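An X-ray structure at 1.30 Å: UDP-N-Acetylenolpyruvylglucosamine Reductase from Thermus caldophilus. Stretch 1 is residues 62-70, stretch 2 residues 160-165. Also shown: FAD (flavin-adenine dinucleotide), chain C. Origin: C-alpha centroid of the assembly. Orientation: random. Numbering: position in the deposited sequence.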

# COMPACT_ATOMS: atom_id res chain seq x y z
N VAL A 62 -0.56 16.41 -3.86
CA VAL A 62 -0.24 15.02 -3.57
C VAL A 62 1.17 14.99 -2.96
O VAL A 62 2.14 15.38 -3.61
N ILE A 63 1.25 14.57 -1.71
CA ILE A 63 2.49 14.62 -0.94
C ILE A 63 3.19 13.27 -0.92
O ILE A 63 2.56 12.23 -0.64
N ARG A 64 4.47 13.29 -1.25
CA ARG A 64 5.38 12.14 -1.13
C ARG A 64 6.39 12.46 -0.05
O ARG A 64 6.96 13.56 -0.03
N LEU A 65 6.65 11.50 0.83
CA LEU A 65 7.62 11.67 1.90
C LEU A 65 8.96 11.09 1.51
O LEU A 65 9.07 9.90 1.23
N ALA A 66 9.96 11.95 1.49
CA ALA A 66 11.32 11.54 1.15
C ALA A 66 12.28 12.14 2.17
O ALA A 66 11.87 12.45 3.29
N GLY A 67 13.56 12.28 1.82
CA GLY A 67 14.54 12.90 2.73
C GLY A 67 14.57 12.21 4.08
O GLY A 67 14.74 11.00 4.16
N GLU A 68 14.39 12.98 5.15
CA GLU A 68 14.45 12.42 6.50
C GLU A 68 13.38 11.35 6.73
O GLU A 68 13.54 10.47 7.59
N PHE A 69 12.31 11.39 5.94
CA PHE A 69 11.22 10.41 6.07
C PHE A 69 11.54 9.06 5.43
O PHE A 69 10.75 8.14 5.54
N GLN A 70 12.70 8.95 4.76
CA GLN A 70 13.14 7.70 4.13
C GLN A 70 14.35 7.08 4.86
O GLN A 70 14.89 6.05 4.46
N GLY A 160 -4.45 12.81 8.97
CA GLY A 160 -3.18 12.34 9.53
C GLY A 160 -2.22 11.78 8.50
O GLY A 160 -2.60 10.99 7.63
N ILE A 161 -0.96 12.21 8.61
CA ILE A 161 0.12 11.67 7.79
C ILE A 161 1.06 10.89 8.71
O ILE A 161 1.65 11.46 9.63
N VAL A 162 1.17 9.59 8.49
CA VAL A 162 2.17 8.80 9.21
C VAL A 162 3.55 9.23 8.72
O VAL A 162 3.81 9.23 7.52
N THR A 163 4.41 9.63 9.65
CA THR A 163 5.72 10.17 9.29
C THR A 163 6.88 9.27 9.70
O THR A 163 7.94 9.31 9.06
N ARG A 164 6.67 8.44 10.72
CA ARG A 164 7.75 7.66 11.33
C ARG A 164 7.13 6.61 12.24
O ARG A 164 6.09 6.86 12.83
N VAL A 165 7.78 5.46 12.38
CA VAL A 165 7.32 4.42 13.30
C VAL A 165 8.49 3.84 14.10
O VAL A 165 9.65 3.96 13.70

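Two strands that run side by side without sharing backbone hydrogen bonds can be joined by their side chains, and the contact often changes character along its length, from apolar to polar. The reductase from Thermus caldophilus offers a compact example. Strands 62-65 and 161-165 run parallel, within 3° of each other, yet their axes come no closer than 9.5 Å, a gap that side chains help to fill.

Along stretch 1 the strand alternation decides who takes part. Val62 (t) is out of reach of the partner. Ile63 points toward it, and its m,t rotamer extends CD1 to 4.3 Å from CD1 of Ile161, which also points toward its neighbour and is also m,t. The two isoleucines thus meet tip to tip across the widely spaced backbones. Arg64 is again out of reach, its guanidinium engaged elsewhere in the structure.

Leu65, the next inward residue, is m,t as well. Leu65 CD1 lies 4.0 Å from CG2 of Ile161 and 3.3 Å from the carbonyl O of Val162, so the methyl rests against both side chain and backbone. Leu65 CD1 also approaches the adenine, 3.7 Å from N6A of FAD. That base is held by the backbone of Val162 at two points: Val162 N donates to N1A of FAD at 2.9 Å, and N6A of FAD donates to Val162 O, also at 2.9 Å. The Val162 carbonyl therefore serves the cofactor while lying against the leucine.

Beyond the strand, Ala66 and Gly67 make no contact, and the chain turns, with Phe69 N donating to Ala66 O at 2.9 Å. Gly67 has a positive phi, a conformation that by itself favours glycine. The turn leads into the polar end of the contact. Glu68 sets out sideways, but its p,t side chain brings OE2 to 2.5 Å from NH2 of Arg164, a hydrogen-bonded salt bridge at the edge of the guanidinium. Arg164 also starts sideways and reaches its partner with chi1 and chi3 between wells. A water adds a second connection between the two residues: it donates to the backbone O of Glu68 and accepts from Arg164 NE, with its oxygen 3.0 Å from each.

Phe69 (m) likewise begins sideways, yet its ring reaches stretch 2. Thr163 O sits at the ring edge, 3.6 Å from Phe69 CD2, while Phe69 CE2 lies 3.9 Å from CB of Thr163 (p). Arg164 NH2 is 3.9 Å from Phe69 CD2, placing the ring beside the salt bridge. Gln70 points away, and the contact ends.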

# COMPACT_ATOMS: atom_id res chain seq x y z
CB VAL A 62 -0.35 14.13 -4.83
CG1 VAL A 62 0.03 12.70 -4.50
CG2 VAL A 62 -1.77 14.16 -5.37
CB ILE A 63 2.21 15.08 0.51
CG1 ILE A 63 1.65 16.51 0.52
CG2 ILE A 63 3.47 15.00 1.36
CD1 ILE A 63 1.17 16.98 1.87
CB ARG A 64 6.16 11.92 -2.43
CG ARG A 64 5.40 11.34 -3.59
CD ARG A 64 6.37 10.92 -4.68
NE ARG A 64 7.43 11.90 -4.96
CZ ARG A 64 8.45 11.65 -5.77
NH1 ARG A 64 8.55 10.47 -6.37
NH2 ARG A 64 9.37 12.58 -6.00
CB LEU A 65 7.11 10.99 3.17
CG LEU A 65 5.76 11.44 3.72
CD1 LEU A 65 5.39 10.55 4.88
CD2 LEU A 65 5.77 12.90 4.13
CB ALA A 66 11.65 11.97 -0.28
CB GLU A 68 14.33 13.53 7.55
CG GLU A 68 12.93 14.10 7.71
CD GLU A 68 12.83 15.05 8.88
OE1 GLU A 68 13.40 16.15 8.79
OE2 GLU A 68 12.16 14.71 9.87
CB PHE A 69 9.91 10.99 5.55
CG PHE A 69 9.52 12.28 6.21
CD1 PHE A 69 9.63 13.48 5.52
CD2 PHE A 69 9.08 12.31 7.53
CE1 PHE A 69 9.29 14.69 6.13
CE2 PHE A 69 8.74 13.51 8.14
CZ PHE A 69 8.86 14.70 7.44
CB GLN A 70 13.52 7.94 2.66
CG GLN A 70 12.41 7.89 1.64
CD GLN A 70 12.95 8.14 0.24
OE1 GLN A 70 12.85 7.28 -0.64
NE2 GLN A 70 13.56 9.29 0.05
CB ILE A 161 0.89 12.80 7.09
CG1 ILE A 161 -0.07 13.66 6.26
CG2 ILE A 161 2.02 12.23 6.22
CD1 ILE A 161 0.60 14.82 5.56
CB VAL A 162 1.96 7.30 8.96
CG1 VAL A 162 3.03 6.47 9.67
CG2 VAL A 162 0.55 6.89 9.40
CB THR A 163 5.92 11.56 9.90
OG1 THR A 163 5.58 11.52 11.29
CG2 THR A 163 5.04 12.57 9.20
CB ARG A 164 8.52 8.63 12.23
CG ARG A 164 10.00 8.53 12.28
CD ARG A 164 10.48 9.85 12.88
NE ARG A 164 11.17 10.60 11.86
CZ ARG A 164 10.85 11.81 11.39
NH1 ARG A 164 9.82 12.51 11.85
NH2 ARG A 164 11.61 12.32 10.44
CB VAL A 165 6.57 3.27 12.58
CG1 VAL A 165 5.42 3.79 11.74
CG2 VAL A 165 7.51 2.41 11.75
PA FAD C . -0.65 3.79 -1.48
O1A FAD C . -1.28 2.85 -2.42
O2A FAD C . 0.28 4.84 -1.98
O5B FAD C . -1.75 4.53 -0.60
C5B FAD C . -2.78 3.76 0.03
C4B FAD C . -3.48 4.59 1.07
O4B FAD C . -2.54 4.90 2.12
C3B FAD C . -4.02 5.93 0.56
O3B FAD C . -5.19 6.25 1.31
C2B FAD C . -2.89 6.89 0.91
O2B FAD C . -3.34 8.24 1.06
C1B FAD C . -2.46 6.35 2.26
N9A FAD C . -1.09 6.68 2.68
C8A FAD C . 0.05 6.37 2.04
N7A FAD C . 1.09 6.83 2.74
C5A FAD C . 0.61 7.40 3.85
C6A FAD C . 1.18 8.06 4.95
N6A FAD C . 2.50 8.22 5.10
N1A FAD C . 0.36 8.54 5.91
C2A FAD C . -0.97 8.42 5.81
N3A FAD C . -1.56 7.81 4.78
C4A FAD C . -0.78 7.32 3.81
N1 FAD C . -2.03 -5.52 0.89
C2 FAD C . -2.13 -6.33 2.00
O2 FAD C . -2.69 -5.91 3.00
N3 FAD C . -1.61 -7.62 1.98
C4 FAD C . -0.96 -8.12 0.86
O4 FAD C . -0.50 -9.27 0.88
C4X FAD C . -0.86 -7.30 -0.26
N5 FAD C . -0.22 -7.77 -1.41
C5X FAD C . -0.07 -6.91 -2.51
C6 FAD C . 0.63 -7.37 -3.63
C7 FAD C . 0.81 -6.54 -4.73
C7M FAD C . 1.59 -7.06 -5.95
C8 FAD C . 0.29 -5.24 -4.71
C8M FAD C . 0.48 -4.32 -5.92
C9 FAD C . -0.41 -4.79 -3.59
C9A FAD C . -0.60 -5.62 -2.48
N10 FAD C . -1.30 -5.17 -1.35
C10 FAD C . -1.39 -6.01 -0.24
C1' FAD C . -1.98 -3.85 -1.31
C2' FAD C . -1.03 -2.72 -0.88
O2' FAD C . 0.35 -3.11 -1.06
C3' FAD C . -1.22 -2.31 0.58
O3' FAD C . -2.55 -1.81 0.77
C4' FAD C . -0.18 -1.27 1.02
O4' FAD C . -0.27 -1.09 2.44
C5' FAD C . -0.35 0.08 0.34
O5' FAD C . 0.79 0.87 0.69
P FAD C . 1.33 1.98 -0.32
O1P FAD C . 2.47 2.63 0.34
O2P FAD C . 1.50 1.43 -1.69
O3P FAD C . 0.08 2.98 -0.28
O HOH W 1 12.89 8.89 10.10